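Local structure of beta-1,4-exocellulase (Thermobifida fusca, 4B4H) at residues E64-Q69 / L75-V80; P113-M118 / G175-V180; G221-T226 / A348-K353; S264-L269 / P344-Y349. The protein probably hydrolyses beta-1,4-glycosidic bonds of cellulose as an exo-acting cellobiohydrolase, this chain being its family 6 catalytic domain. One frame throughout, in Å; residues are numbered along the deposited sequence.

Interaction 1 of 4, residues E64-Q69 / L75-V80; sequences EEAVRQ and LTIQVV
The flat amide of Gln69 takes no part in the contact with Leu75: the touching is done further back, where CB of Gln69 rests on CD1 of Leu75 at 3.7 Å, and no side chain of 75-80 lies over either face of the amide. The contact is a helix-to-strand packing of the distorted alpha/beta barrel of glycoside hydrolase family 6. NE2 of Gln69 points back along the helix, donating to Glu65 OE2 at 3.2 Å and 172°, with the acceptor in the amide plane; that oxygen is met on its anti side, somewhat out of the carboxylate plane. The same NE2 also gives a hydrogen bond to Val14 O, while Glu65 OE1 forms a salt bridge with Arg68 NH1 at 3.5 Å. The polar groups thus sit along one flank of the helix, apart from the apolar seam.

Helix 59-70 runs into strand 75-81 through a short connection, and the axes of the two segments lie 8.6 Å apart at 156°, close to antiparallel. Leu75 divides its two methyls between two helix residues one turn apart, Ala66 and Gln69. With CG anti to the backbone N (chi1 -176°) the branch leans over the helix, CD1 meeting Gln69 and CD2 meeting Ala66. Ala66 points at the strand, its small methyl allowing the backbones to approach to 6.8 Å between the CA atoms of Ala66 and Ile77. Tyr13 and Leu127 also touch Ala66. The extended Ile77 chain adds a looser contact, CD1 to Ala66 CB at 4.3 Å, while CD2 of Leu75 lies 3.7 Å from both CB and the carbonyl O of Ala66.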
loop_
_atom_site.group_PDB
_atom_site.type_symbol
_atom_site.label_atom_id
_atom_site.label_comp_id
_atom_site.label_asym_id
_atom_site.label_seq_id
_atom_site.Cartn_x
_atom_site.Cartn_y
_atom_site.Cartn_z
ATOM N N GLU A 64 -2.908 -13.149 -19.505
ATOM C CA GLU A 64 -2.829 -14.444 -20.189
ATOM C C GLU A 64 -2.282 -15.530 -19.270
ATOM O O GLU A 64 -2.803 -16.644 -19.244
ATOM C CB GLU A 64 -1.984 -14.332 -21.462
ATOM C CG GLU A 64 -2.684 -13.558 -22.569
ATOM C CD GLU A 64 -1.984 -13.639 -23.913
ATOM O OE1 GLU A 64 -0.775 -13.941 -23.949
ATOM O OE2 GLU A 64 -2.651 -13.377 -24.940
ATOM N N GLU A 65 -1.239 -15.200 -18.513
ATOM C CA GLU A 65 -0.676 -16.151 -17.556
ATOM C C GLU A 65 -1.687 -16.468 -16.455
ATOM O O GLU A 65 -1.845 -17.634 -16.055
ATOM C CB GLU A 65 0.662 -15.639 -16.999
ATOM C CG GLU A 65 1.330 -16.534 -15.953
ATOM C CD GLU A 65 1.808 -17.886 -16.490
ATOM O OE1 GLU A 65 1.682 -18.147 -17.704
ATOM O OE2 GLU A 65 2.318 -18.704 -15.686
ATOM N N ALA A 66 -2.386 -15.443 -15.958
ATOM C CA ALA A 66 -3.427 -15.672 -14.953
ATOM C C ALA A 66 -4.536 -16.626 -15.439
ATOM O O ALA A 66 -5.006 -17.499 -14.686
ATOM C CB ALA A 66 -4.026 -14.353 -14.470
ATOM N N VAL A 67 -4.949 -16.447 -16.695
ATOM C CA VAL A 67 -5.964 -17.299 -17.335
ATOM C C VAL A 67 -5.462 -18.747 -17.371
ATOM O O VAL A 67 -6.169 -19.676 -16.962
ATOM C CB VAL A 67 -6.323 -16.778 -18.751
ATOM C CG1 VAL A 67 -7.041 -17.828 -19.570
ATOM C CG2 VAL A 67 -7.188 -15.536 -18.647
ATOM N N ARG A 68 -4.227 -18.924 -17.822
ATOM C CA ARG A 68 -3.613 -20.244 -17.849
ATOM C C ARG A 68 -3.586 -20.887 -16.465
ATOM O O ARG A 68 -3.964 -22.049 -16.318
ATOM C CB ARG A 68 -2.219 -20.155 -18.455
ATOM C CG ARG A 68 -1.488 -21.480 -18.607
ATOM C CD ARG A 68 -0.155 -21.271 -19.314
ATOM N NE ARG A 68 -0.346 -21.028 -20.742
ATOM C CZ ARG A 68 -0.381 -19.827 -21.322
ATOM N NH1 ARG A 68 -0.240 -18.715 -20.600
ATOM N NH2 ARG A 68 -0.573 -19.743 -22.630
ATOM N N GLN A 69 -3.183 -20.125 -15.445
ATOM C CA GLN A 69 -3.120 -20.661 -14.078
ATOM C C GLN A 69 -4.486 -21.004 -13.484
ATOM O O GLN A 69 -4.565 -21.801 -12.549
ATOM C CB GLN A 69 -2.404 -19.680 -13.134
ATOM C CG GLN A 69 -0.934 -19.476 -13.420
ATOM C CD GLN A 69 -0.302 -18.416 -12.531
ATOM O OE1 GLN A 69 -0.842 -18.047 -11.479
ATOM N NE2 GLN A 69 0.827 -17.893 -12.971
ATOM N N LEU A 75 -9.925 -17.319 -10.452
ATOM C CA LEU A 75 -8.573 -16.900 -10.082
ATOM C C LEU A 75 -8.511 -15.377 -10.015
ATOM O O LEU A 75 -9.219 -14.701 -10.764
ATOM C CB LEU A 75 -7.518 -17.451 -11.063
ATOM C CG LEU A 75 -6.046 -17.142 -10.708
ATOM C CD1 LEU A 75 -5.113 -18.316 -10.982
ATOM C CD2 LEU A 75 -5.556 -15.894 -11.436
ATOM N N THR A 76 -7.620 -14.872 -9.154
ATOM C CA THR A 76 -7.550 -13.472 -8.790
ATOM C C THR A 76 -6.126 -12.953 -8.948
ATOM O O THR A 76 -5.175 -13.498 -8.371
ATOM C CB THR A 76 -8.072 -13.295 -7.356
ATOM O OG1 THR A 76 -9.414 -13.774 -7.315
ATOM C CG2 THR A 76 -8.053 -11.832 -6.919
ATOM N N ILE A 77 -6.001 -11.914 -9.773
ATOM C CA ILE A 77 -4.738 -11.198 -10.021
ATOM C C ILE A 77 -4.892 -9.753 -9.553
ATOM O O ILE A 77 -5.906 -9.100 -9.821
ATOM C CB ILE A 77 -4.296 -11.224 -11.515
ATOM C CG1 ILE A 77 -2.940 -10.521 -11.703
ATOM C CG2 ILE A 77 -5.352 -10.580 -12.416
ATOM C CD1 ILE A 77 -2.313 -10.659 -13.078
ATOM N N GLN A 78 -3.869 -9.266 -8.897
ATOM C CA GLN A 78 -3.925 -7.925 -8.398
ATOM C C GLN A 78 -3.064 -7.011 -9.285
ATOM O O GLN A 78 -2.060 -7.340 -9.608
ATOM C CB GLN A 78 -3.426 -7.877 -6.947
ATOM C CG GLN A 78 -4.168 -8.725 -5.946
ATOM C CD GLN A 78 -3.375 -8.908 -4.696
ATOM O OE1 GLN A 78 -2.653 -9.820 -4.552
ATOM N NE2 GLN A 78 -3.532 -8.011 -3.808
ATOM N N VAL A 79 -3.619 -5.906 -9.690
ATOM C CA VAL A 79 -2.936 -4.958 -10.566
ATOM C C VAL A 79 -2.909 -3.605 -9.854
ATOM O O VAL A 79 -3.953 -3.101 -9.459
ATOM C CB VAL A 79 -3.686 -4.819 -11.922
ATOM C CG1 VAL A 79 -3.121 -3.659 -12.731
ATOM C CG2 VAL A 79 -3.614 -6.092 -12.764
ATOM N N VAL A 80 -1.728 -2.998 -9.715
ATOM C CA VAL A 80 -1.634 -1.691 -9.039
ATOM C C VAL A 80 -1.645 -0.593 -10.087
ATOM O O VAL A 80 -0.827 -0.618 -10.994
ATOM C CB VAL A 80 -0.358 -1.560 -8.179
ATOM C CG1 VAL A 80 -0.495 -0.361 -7.265
ATOM C CG2 VAL A 80 -0.150 -2.807 -7.322
#

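Interaction 2 of 4, residues P113-M118 / G175-V180; sequences PIADIM and GEIPNV
The link from helix 162-175 to strand 180-185, one of the helix-to-strand connections of the family 6 barrel, turns back here against helix 103-121, and its type I turn from Ile177 to Val180 brings two aliphatic side chains onto that helix. The turn is closed by Val180 N donating to Ile177 O at 3.3 Å. Ile177 leads: its CD1 enters between Ala115 and Met118, neighbours one helical turn apart, standing 3.5 Å from Ala115 O and 3.8 Å from Met118 CB. Ala115 CB is more distant, at 4.3 Å from the same CD1. The other branch, CG2, comes alongside the last residue of the segment and lies 3.9 Å from Met118 O, so both arms of one isoleucine follow the helix surface.

Met118 supplies the second point of contact. Its CG is anti to the carbonyl carbon (chi1 -63°) and the chain beyond is extended, which carries SD past Ile177 to CG2 of Val180 at 4.0 Å; the two side chains cross at about a right angle. Shortening Ile177 to an alanine would take away CD1 and CG2, which would probably open a gap beside Ala115 and Met118 CB and let the turn shift against the helix.

Outside the pair, Lys2 NZ hydrogen-bonds the carbonyl oxygens of Gly175, Ile177 and Val180, holding the connection through its backbone, while Trp119 also touches Ile177. Across the contact itself there is no hydrogen bond, and all four touching residues are buried, which implies that shape and the exclusion of water, not directional bonding, hold turn and helix together.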
loop_
_atom_site.group_PDB
_atom_site.type_symbol
_atom_site.label_atom_id
_atom_site.label_comp_id
_atom_site.label_asym_id
_atom_site.label_seq_id
_atom_site.Cartn_x
_atom_site.Cartn_y
_atom_site.Cartn_z
ATOM N N PRO A 113 -5.796 2.802 -22.195
ATOM C CA PRO A 113 -5.195 1.553 -22.705
ATOM C C PRO A 113 -5.261 0.414 -21.690
ATOM O O PRO A 113 -5.324 -0.738 -22.088
ATOM C CB PRO A 113 -3.730 1.941 -22.970
ATOM C CG PRO A 113 -3.508 3.153 -22.135
ATOM C CD PRO A 113 -4.804 3.896 -22.191
ATOM N N ILE A 114 -5.217 0.721 -20.395
ATOM C CA ILE A 114 -5.357 -0.333 -19.393
ATOM C C ILE A 114 -6.778 -0.859 -19.415
ATOM O O ILE A 114 -7.011 -2.066 -19.314
ATOM C CB ILE A 114 -4.995 0.164 -17.981
ATOM C CG1 ILE A 114 -3.485 0.362 -17.901
ATOM C CG2 ILE A 114 -5.478 -0.825 -16.914
ATOM C CD1 ILE A 114 -3.033 1.161 -16.699
ATOM N N ALA A 115 -7.735 0.063 -19.535
ATOM C CA ALA A 115 -9.134 -0.289 -19.630
ATOM C C ALA A 115 -9.368 -1.183 -20.831
ATOM O O ALA A 115 -10.081 -2.182 -20.728
ATOM C CB ALA A 115 -9.995 0.959 -19.727
ATOM N N ASP A 116 -8.732 -0.836 -21.946
ATOM C CA ASP A 116 -8.858 -1.581 -23.205
ATOM C C ASP A 116 -8.370 -3.024 -23.088
ATOM O O ASP A 116 -8.984 -3.927 -23.644
ATOM C CB ASP A 116 -8.130 -0.864 -24.347
ATOM C CG ASP A 116 -8.756 0.466 -24.710
ATOM O OD1 ASP A 116 -9.942 0.715 -24.378
ATOM O OD2 ASP A 116 -8.040 1.290 -25.339
ATOM N N ILE A 117 -7.293 -3.241 -22.340
ATOM C CA ILE A 117 -6.810 -4.604 -22.114
ATOM C C ILE A 117 -7.715 -5.386 -21.154
ATOM O O ILE A 117 -8.031 -6.556 -21.394
ATOM C CB ILE A 117 -5.358 -4.639 -21.607
ATOM C CG1 ILE A 117 -4.416 -4.035 -22.656
ATOM C CG2 ILE A 117 -4.947 -6.064 -21.246
ATOM C CD1 ILE A 117 -2.993 -3.864 -22.171
ATOM N N MET A 118 -8.157 -4.749 -20.073
ATOM C CA MET A 118 -9.007 -5.466 -19.120
ATOM C C MET A 118 -10.350 -5.852 -19.736
ATOM O O MET A 118 -10.894 -6.922 -19.448
ATOM C CB MET A 118 -9.169 -4.676 -17.820
ATOM C CG MET A 118 -7.830 -4.509 -17.114
ATOM S SD MET A 118 -8.002 -3.672 -15.549
ATOM C CE MET A 118 -6.339 -3.775 -14.892
ATOM N N GLY A 175 -14.102 0.456 -13.272
ATOM C CA GLY A 175 -15.334 -0.002 -12.609
ATOM C C GLY A 175 -16.445 -0.452 -13.537
ATOM O O GLY A 175 -17.280 -1.277 -13.147
ATOM N N GLU A 176 -16.503 0.097 -14.747
ATOM C CA GLU A 176 -17.497 -0.390 -15.719
ATOM C C GLU A 176 -17.258 -1.871 -16.082
ATOM O O GLU A 176 -18.223 -2.629 -16.300
ATOM C CB GLU A 176 -17.525 0.501 -16.964
ATOM C CG GLU A 176 -18.200 1.839 -16.706
ATOM C CD GLU A 176 -17.866 2.902 -17.740
ATOM O OE1 GLU A 176 -17.110 2.616 -18.679
ATOM O OE2 GLU A 176 -18.371 4.036 -17.609
ATOM N N ILE A 177 -15.985 -2.276 -16.101
ATOM C CA ILE A 177 -15.554 -3.603 -16.577
ATOM C C ILE A 177 -16.061 -4.687 -15.600
ATOM O O ILE A 177 -15.845 -4.596 -14.389
ATOM C CB ILE A 177 -14.010 -3.627 -16.751
ATOM C CG1 ILE A 177 -13.559 -2.380 -17.543
ATOM C CG2 ILE A 177 -13.523 -4.890 -17.442
ATOM C CD1 ILE A 177 -12.098 -2.327 -17.930
ATOM N N PRO A 178 -16.777 -5.701 -16.122
ATOM C CA PRO A 178 -17.523 -6.645 -15.273
ATOM C C PRO A 178 -16.734 -7.432 -14.235
ATOM O O PRO A 178 -17.286 -7.737 -13.176
ATOM C CB PRO A 178 -18.166 -7.610 -16.276
ATOM C CG PRO A 178 -17.493 -7.379 -17.573
ATOM C CD PRO A 178 -16.946 -5.989 -17.556
ATOM N N ASN A 179 -15.488 -7.782 -14.522
ATOM C CA ASN A 179 -14.725 -8.601 -13.562
ATOM C C ASN A 179 -13.548 -7.836 -12.951
ATOM O O ASN A 179 -12.542 -8.418 -12.570
ATOM C CB ASN A 179 -14.292 -9.928 -14.208
ATOM C CG ASN A 179 -13.422 -9.716 -15.430
ATOM O OD1 ASN A 179 -13.332 -8.603 -15.937
ATOM N ND2 ASN A 179 -12.769 -10.778 -15.907
ATOM N N VAL A 180 -13.689 -6.519 -12.883
ATOM C CA VAL A 180 -12.691 -5.680 -12.213
ATOM C C VAL A 180 -13.249 -5.192 -10.871
ATOM O O VAL A 180 -14.402 -4.754 -10.779
ATOM C CB VAL A 180 -12.197 -4.526 -13.134
ATOM C CG1 VAL A 180 -11.130 -3.693 -12.439
ATOM C CG2 VAL A 180 -11.604 -5.114 -14.393
#

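Interaction 3 of 4, residues G221-T226 / A348-K353; sequences GFISNT and AYVWVK
Ile223 carries the apolar contact to two valines of segment 348-353. With CG1 anti to the backbone N (chi1 178°) and the chain extended, its terminal CD1 meets CG2 of Val352 at 3.5 Å and CG2 of Val350 at 3.9 Å. Val352 turns its second methyl elsewhere, CG1 lying only 3.5 Å from CG2 of Thr226, tighter than usual carbon contact. Strands 221-224 and 346-350 are both paired with 283-287, not with each other, and Val350 and Val352 also touch strand 75-81; the side chains therefore meet inside the curled sheet of the family 6 barrel.

Polar groups are served by other residues. Thr226 turns OG1 to Asp185 OD1, leaving its methyl for Val352. The carboxylate of Asp287 accepts from the backbone N of both Val352 and Lys353, and Val352 O accepts from NE1 of Trp39, a predicted substrate-binding residue.

No hydrogen bond crosses between the segments. The chemistry thus implies methyl packing inside the barrel, with polar bonds at the strand ends fixing the backbone that leads into Lys353, itself predicted to bind substrate.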
loop_
_atom_site.group_PDB
_atom_site.type_symbol
_atom_site.label_atom_id
_atom_site.label_comp_id
_atom_site.label_asym_id
_atom_site.label_seq_id
_atom_site.Cartn_x
_atom_site.Cartn_y
_atom_site.Cartn_z
ATOM N N GLY A 221 -14.027 -1.583 -2.460
ATOM C CA GLY A 221 -13.425 -1.546 -1.150
ATOM C C GLY A 221 -12.239 -0.629 -1.072
ATOM O O GLY A 221 -12.059 0.230 -1.938
ATOM N N PHE A 222 -11.473 -0.819 -0.007
ATOM C CA PHE A 222 -10.306 -0.009 0.285
ATOM C C PHE A 222 -9.143 -0.903 0.704
ATOM O O PHE A 222 -9.342 -1.979 1.235
ATOM C CB PHE A 222 -10.647 1.020 1.373
ATOM C CG PHE A 222 -11.681 2.033 0.943
ATOM C CD1 PHE A 222 -13.043 1.738 0.977
ATOM C CD2 PHE A 222 -11.282 3.277 0.473
ATOM C CE1 PHE A 222 -13.992 2.671 0.562
ATOM C CE2 PHE A 222 -12.222 4.205 0.056
ATOM C CZ PHE A 222 -13.565 3.905 0.098
ATOM N N ILE A 223 -7.932 -0.447 0.444
ATOM C CA ILE A 223 -6.725 -1.145 0.878
ATOM C C ILE A 223 -5.829 -0.247 1.727
ATOM O O ILE A 223 -5.477 0.882 1.305
ATOM C CB ILE A 223 -5.937 -1.761 -0.309
ATOM C CG1 ILE A 223 -4.658 -2.442 0.180
ATOM C CG2 ILE A 223 -5.558 -0.687 -1.329
ATOM C CD1 ILE A 223 -3.966 -3.277 -0.876
ATOM N N SER A 224 -5.414 -0.787 2.868
ATOM C CA SER A 224 -4.424 -0.136 3.725
ATOM C C SER A 224 -3.073 -0.836 3.751
ATOM O O SER A 224 -2.949 -2.052 3.415
ATOM C CB SER A 224 -4.928 0.001 5.169
ATOM O OG SER A 224 -4.524 -1.095 5.980
ATOM N N ASN A 225 -2.078 -0.046 4.167
ATOM C CA ASN A 225 -0.713 -0.497 4.424
ATOM C C ASN A 225 0.077 -0.839 3.159
ATOM O O ASN A 225 1.102 -1.512 3.245
ATOM C CB ASN A 225 -0.714 -1.713 5.371
ATOM C CG ASN A 225 0.520 -1.792 6.217
ATOM O OD1 ASN A 225 1.134 -0.777 6.530
ATOM N ND2 ASN A 225 0.894 -3.015 6.614
ATOM N N THR A 226 -0.393 -0.372 1.993
ATOM C CA THR A 226 0.166 -0.850 0.712
ATOM C C THR A 226 1.627 -0.452 0.621
ATOM O O THR A 226 1.964 0.728 0.776
ATOM C CB THR A 226 -0.575 -0.312 -0.525
ATOM O OG1 THR A 226 -1.977 -0.470 -0.349
ATOM C CG2 THR A 226 -0.139 -1.105 -1.740
ATOM N N ALA A 348 -9.462 -9.716 2.511
ATOM C CA ALA A 348 -8.225 -10.463 2.465
ATOM C C ALA A 348 -7.054 -9.686 3.032
ATOM O O ALA A 348 -7.043 -8.445 3.045
ATOM C CB ALA A 348 -7.907 -10.851 1.036
ATOM N N TYR A 349 -6.078 -10.449 3.507
ATOM C CA TYR A 349 -4.720 -9.946 3.583
ATOM C C TYR A 349 -4.042 -10.285 2.267
ATOM O O TYR A 349 -4.160 -11.402 1.776
ATOM C CB TYR A 349 -3.959 -10.551 4.764
ATOM C CG TYR A 349 -4.542 -10.258 6.139
ATOM C CD1 TYR A 349 -5.328 -9.128 6.392
ATOM C CD2 TYR A 349 -4.265 -11.112 7.213
ATOM C CE1 TYR A 349 -5.843 -8.880 7.663
ATOM C CE2 TYR A 349 -4.758 -10.864 8.477
ATOM C CZ TYR A 349 -5.550 -9.768 8.707
ATOM O OH TYR A 349 -6.030 -9.565 9.982
ATOM N N VAL A 350 -3.345 -9.304 1.690
ATOM C CA VAL A 350 -2.734 -9.446 0.372
ATOM C C VAL A 350 -1.242 -9.084 0.398
ATOM O O VAL A 350 -0.802 -8.458 1.329
ATOM C CB VAL A 350 -3.511 -8.617 -0.681
ATOM C CG1 VAL A 350 -4.905 -9.201 -0.881
ATOM C CG2 VAL A 350 -3.643 -7.145 -0.294
ATOM N N TRP A 351 -0.458 -9.590 -0.554
ATOM C CA TRP A 351 0.903 -9.121 -0.753
ATOM C C TRP A 351 0.888 -8.268 -1.991
ATOM O O TRP A 351 1.071 -8.783 -3.101
ATOM C CB TRP A 351 1.862 -10.307 -0.911
ATOM C CG TRP A 351 2.321 -10.947 0.386
ATOM C CD1 TRP A 351 1.772 -10.791 1.660
ATOM C CD2 TRP A 351 3.433 -11.888 0.566
ATOM N NE1 TRP A 351 2.458 -11.549 2.591
ATOM C CE2 TRP A 351 3.455 -12.236 1.990
ATOM C CE3 TRP A 351 4.362 -12.483 -0.288
ATOM C CZ2 TRP A 351 4.423 -13.089 2.521
ATOM C CZ3 TRP A 351 5.313 -13.345 0.258
ATOM C CH2 TRP A 351 5.326 -13.653 1.625
ATOM N N VAL A 352 0.690 -6.961 -1.831
ATOM C CA VAL A 352 0.625 -6.075 -2.999
ATOM C C VAL A 352 2.055 -5.707 -3.436
ATOM O O VAL A 352 2.473 -6.073 -4.545
ATOM C CB VAL A 352 -0.309 -4.869 -2.766
ATOM C CG1 VAL A 352 -0.176 -3.851 -3.883
ATOM C CG2 VAL A 352 -1.752 -5.337 -2.699
ATOM N N LYS A 353 2.830 -5.082 -2.547
ATOM C CA LYS A 353 4.278 -4.929 -2.755
ATOM C C LYS A 353 4.975 -6.283 -2.862
ATOM O O LYS A 353 4.852 -7.099 -1.956
ATOM C CB LYS A 353 4.903 -4.095 -1.618
ATOM C CG LYS A 353 6.413 -3.916 -1.668
ATOM C CD LYS A 353 6.878 -2.893 -2.690
ATOM C CE LYS A 353 8.385 -2.987 -2.808
ATOM N NZ LYS A 353 8.841 -2.136 -3.940
#

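Interaction 4 of 4, residues S264-L269 / P344-Y349; sequences SFVQDL and PGVDAY
Gln267 makes the one hydrogen bond between the two segments: NE2 donates to Pro344 O at 2.8 Å with an N-H...O angle of 162°. The bond ties an outer helix of the distorted alpha/beta barrel, 262-276, to the loop that enters barrel strand 346-350. The donor lies in the carbonyl plane and approaches on a lone pair, and the acceptor in turn lies nearly in the plane of the glutamine amide, so both flat groups are favourably turned. NE2 is also 3.4 Å from CB of Pro344, and CG of Gln267 passes 3.4 Å from Pro344 O, so the side chain crosses the proline at a slant and packs against it as well as bonding to it.

The second contact is apolar and deeper: Val266 CG2 and Val346 CG2 stand 4.2 Å apart, the two side chains crossing at about a right angle.

What places the amide is the torsion of Gln267: CG lies anti to the carbonyl carbon (chi1 -72°) and the chain beyond is extended, spanning the distance from helix to loop. With a leucine in place of Gln267 the N-H donor is gone, and Pro344 O would probably be left without this mate and the loop less firmly tied to the helix.

Beyond this shell, Gly345 has a positive phi, which favours glycine, and pairs by backbone hydrogen bonding with Met284 of the neighbouring strand. Val266 also packs on Met284. Further along strand 346-350, Asp347 OD2 is hydrogen-bonded to OH of Tyr183, on strand 180-185.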
loop_
_atom_site.group_PDB
_atom_site.type_symbol
_atom_site.label_atom_id
_atom_site.label_comp_id
_atom_site.label_asym_id
_atom_site.label_seq_id
_atom_site.Cartn_x
_atom_site.Cartn_y
_atom_site.Cartn_z
ATOM N N SER A 264 -7.531 -2.528 13.462
ATOM C CA SER A 264 -8.449 -1.644 14.168
ATOM C C SER A 264 -8.846 -0.491 13.264
ATOM O O SER A 264 -10.011 -0.125 13.184
ATOM C CB SER A 264 -7.808 -1.100 15.441
ATOM O OG SER A 264 -6.618 -0.393 15.142
ATOM N N PHE A 265 -7.845 0.056 12.579
ATOM C CA PHE A 265 -7.997 1.186 11.679
ATOM C C PHE A 265 -8.962 0.915 10.515
ATOM O O PHE A 265 -9.972 1.612 10.372
ATOM C CB PHE A 265 -6.608 1.637 11.197
ATOM C CG PHE A 265 -6.631 2.621 10.049
ATOM C CD1 PHE A 265 -7.127 3.911 10.213
ATOM C CD2 PHE A 265 -6.147 2.245 8.799
ATOM C CE1 PHE A 265 -7.117 4.809 9.154
ATOM C CE2 PHE A 265 -6.146 3.131 7.738
ATOM C CZ PHE A 265 -6.637 4.412 7.912
ATOM N N VAL A 266 -8.659 -0.069 9.673
ATOM C CA VAL A 266 -9.560 -0.353 8.527
ATOM C C VAL A 266 -10.986 -0.754 8.942
ATOM O O VAL A 266 -11.936 -0.485 8.210
ATOM C CB VAL A 266 -8.985 -1.364 7.490
ATOM C CG1 VAL A 266 -7.664 -0.845 6.934
ATOM C CG2 VAL A 266 -8.834 -2.758 8.085
ATOM N N GLN A 267 -11.138 -1.360 10.116
ATOM C CA GLN A 267 -12.491 -1.695 10.580
ATOM C C GLN A 267 -13.306 -0.451 10.916
ATOM O O GLN A 267 -14.462 -0.341 10.510
ATOM C CB GLN A 267 -12.486 -2.704 11.723
ATOM C CG GLN A 267 -12.105 -4.106 11.277
ATOM C CD GLN A 267 -12.056 -5.078 12.439
ATOM O OE1 GLN A 267 -11.752 -4.685 13.570
ATOM N NE2 GLN A 267 -12.370 -6.335 12.178
ATOM N N ASP A 268 -12.690 0.486 11.632
ATOM C CA ASP A 268 -13.327 1.782 11.892
ATOM C C ASP A 268 -13.553 2.571 10.605
ATOM O O ASP A 268 -14.633 3.098 10.393
ATOM C CB ASP A 268 -12.508 2.604 12.894
ATOM C CG ASP A 268 -12.852 2.276 14.343
ATOM O OD1 ASP A 268 -13.640 1.337 14.592
ATOM O OD2 ASP A 268 -12.348 2.962 15.250
ATOM N N LEU A 269 -12.542 2.614 9.737
ATOM C CA LEU A 269 -12.650 3.318 8.462
ATOM C C LEU A 269 -13.811 2.766 7.629
ATOM O O LEU A 269 -14.585 3.541 7.057
ATOM C CB LEU A 269 -11.321 3.255 7.699
ATOM C CG LEU A 269 -11.116 4.109 6.446
ATOM C CD1 LEU A 269 -10.911 5.582 6.775
ATOM C CD2 LEU A 269 -9.940 3.559 5.655
ATOM N N PRO A 344 -13.450 -9.565 10.641
ATOM C CA PRO A 344 -14.645 -8.793 10.276
ATOM C C PRO A 344 -14.338 -7.623 9.321
ATOM O O PRO A 344 -13.510 -6.763 9.643
ATOM C CB PRO A 344 -15.151 -8.279 11.630
ATOM C CG PRO A 344 -14.720 -9.333 12.604
ATOM C CD PRO A 344 -13.468 -9.970 12.067
ATOM N N GLY A 345 -14.982 -7.626 8.155
ATOM C CA GLY A 345 -14.873 -6.509 7.207
ATOM C C GLY A 345 -13.676 -6.469 6.279
ATOM O O GLY A 345 -13.594 -5.580 5.434
ATOM N N VAL A 346 -12.757 -7.425 6.435
ATOM C CA VAL A 346 -11.571 -7.560 5.601
ATOM C C VAL A 346 -11.785 -8.678 4.559
ATOM O O VAL A 346 -12.035 -9.829 4.915
ATOM C CB VAL A 346 -10.311 -7.828 6.458
ATOM C CG1 VAL A 346 -9.076 -8.051 5.601
ATOM C CG2 VAL A 346 -10.095 -6.711 7.464
ATOM N N ASP A 347 -11.758 -8.329 3.275
ATOM C CA ASP A 347 -11.838 -9.301 2.177
ATOM C C ASP A 347 -10.631 -10.234 2.132
ATOM O O ASP A 347 -10.751 -11.393 1.733
ATOM C CB ASP A 347 -11.969 -8.606 0.803
ATOM C CG ASP A 347 -13.353 -8.037 0.537
ATOM O OD1 ASP A 347 -14.319 -8.374 1.245
ATOM O OD2 ASP A 347 -13.489 -7.231 -0.416
ATOM N N ALA A 348 -9.462 -9.716 2.511
ATOM C CA ALA A 348 -8.225 -10.463 2.465
ATOM C C ALA A 348 -7.054 -9.686 3.032
ATOM O O ALA A 348 -7.043 -8.445 3.045
ATOM C CB ALA A 348 -7.907 -10.851 1.036
ATOM N N TYR A 349 -6.078 -10.449 3.507
ATOM C CA TYR A 349 -4.720 -9.946 3.583
ATOM C C TYR A 349 -4.042 -10.285 2.267
ATOM O O TYR A 349 -4.160 -11.402 1.776
ATOM C CB TYR A 349 -3.959 -10.551 4.764
ATOM C CG TYR A 349 -4.542 -10.258 6.139
ATOM C CD1 TYR A 349 -5.328 -9.128 6.392
ATOM C CD2 TYR A 349 -4.265 -11.112 7.213
ATOM C CE1 TYR A 349 -5.843 -8.880 7.663
ATOM C CE2 TYR A 349 -4.758 -10.864 8.477
ATOM C CZ TYR A 349 -5.550 -9.768 8.707
ATOM O OH TYR A 349 -6.030 -9.565 9.982
#

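From the N terminus, interaction 1 closes a short connection between a helix and the strand after it. Interaction 2 follows in series, closing a loop of some sixty residues between helix 103-121 and the link into strand 180-185; the two meet where Val79 CG1 packs on Met118 CE at 3.9 Å. Interactions 3 and 4 close larger loops still: 264-269 / 344-349 lies within the span of 221-226 / 348-353, apart from the shared Ala348 and Tyr349 on strand 346-350. Interaction 3 reaches the barrel interior, while interaction 4 adds an outer helix. Val80 CG2 to Val352 CG1 at 3.6 Å joins interactions 1 and 3 across the curled sheet.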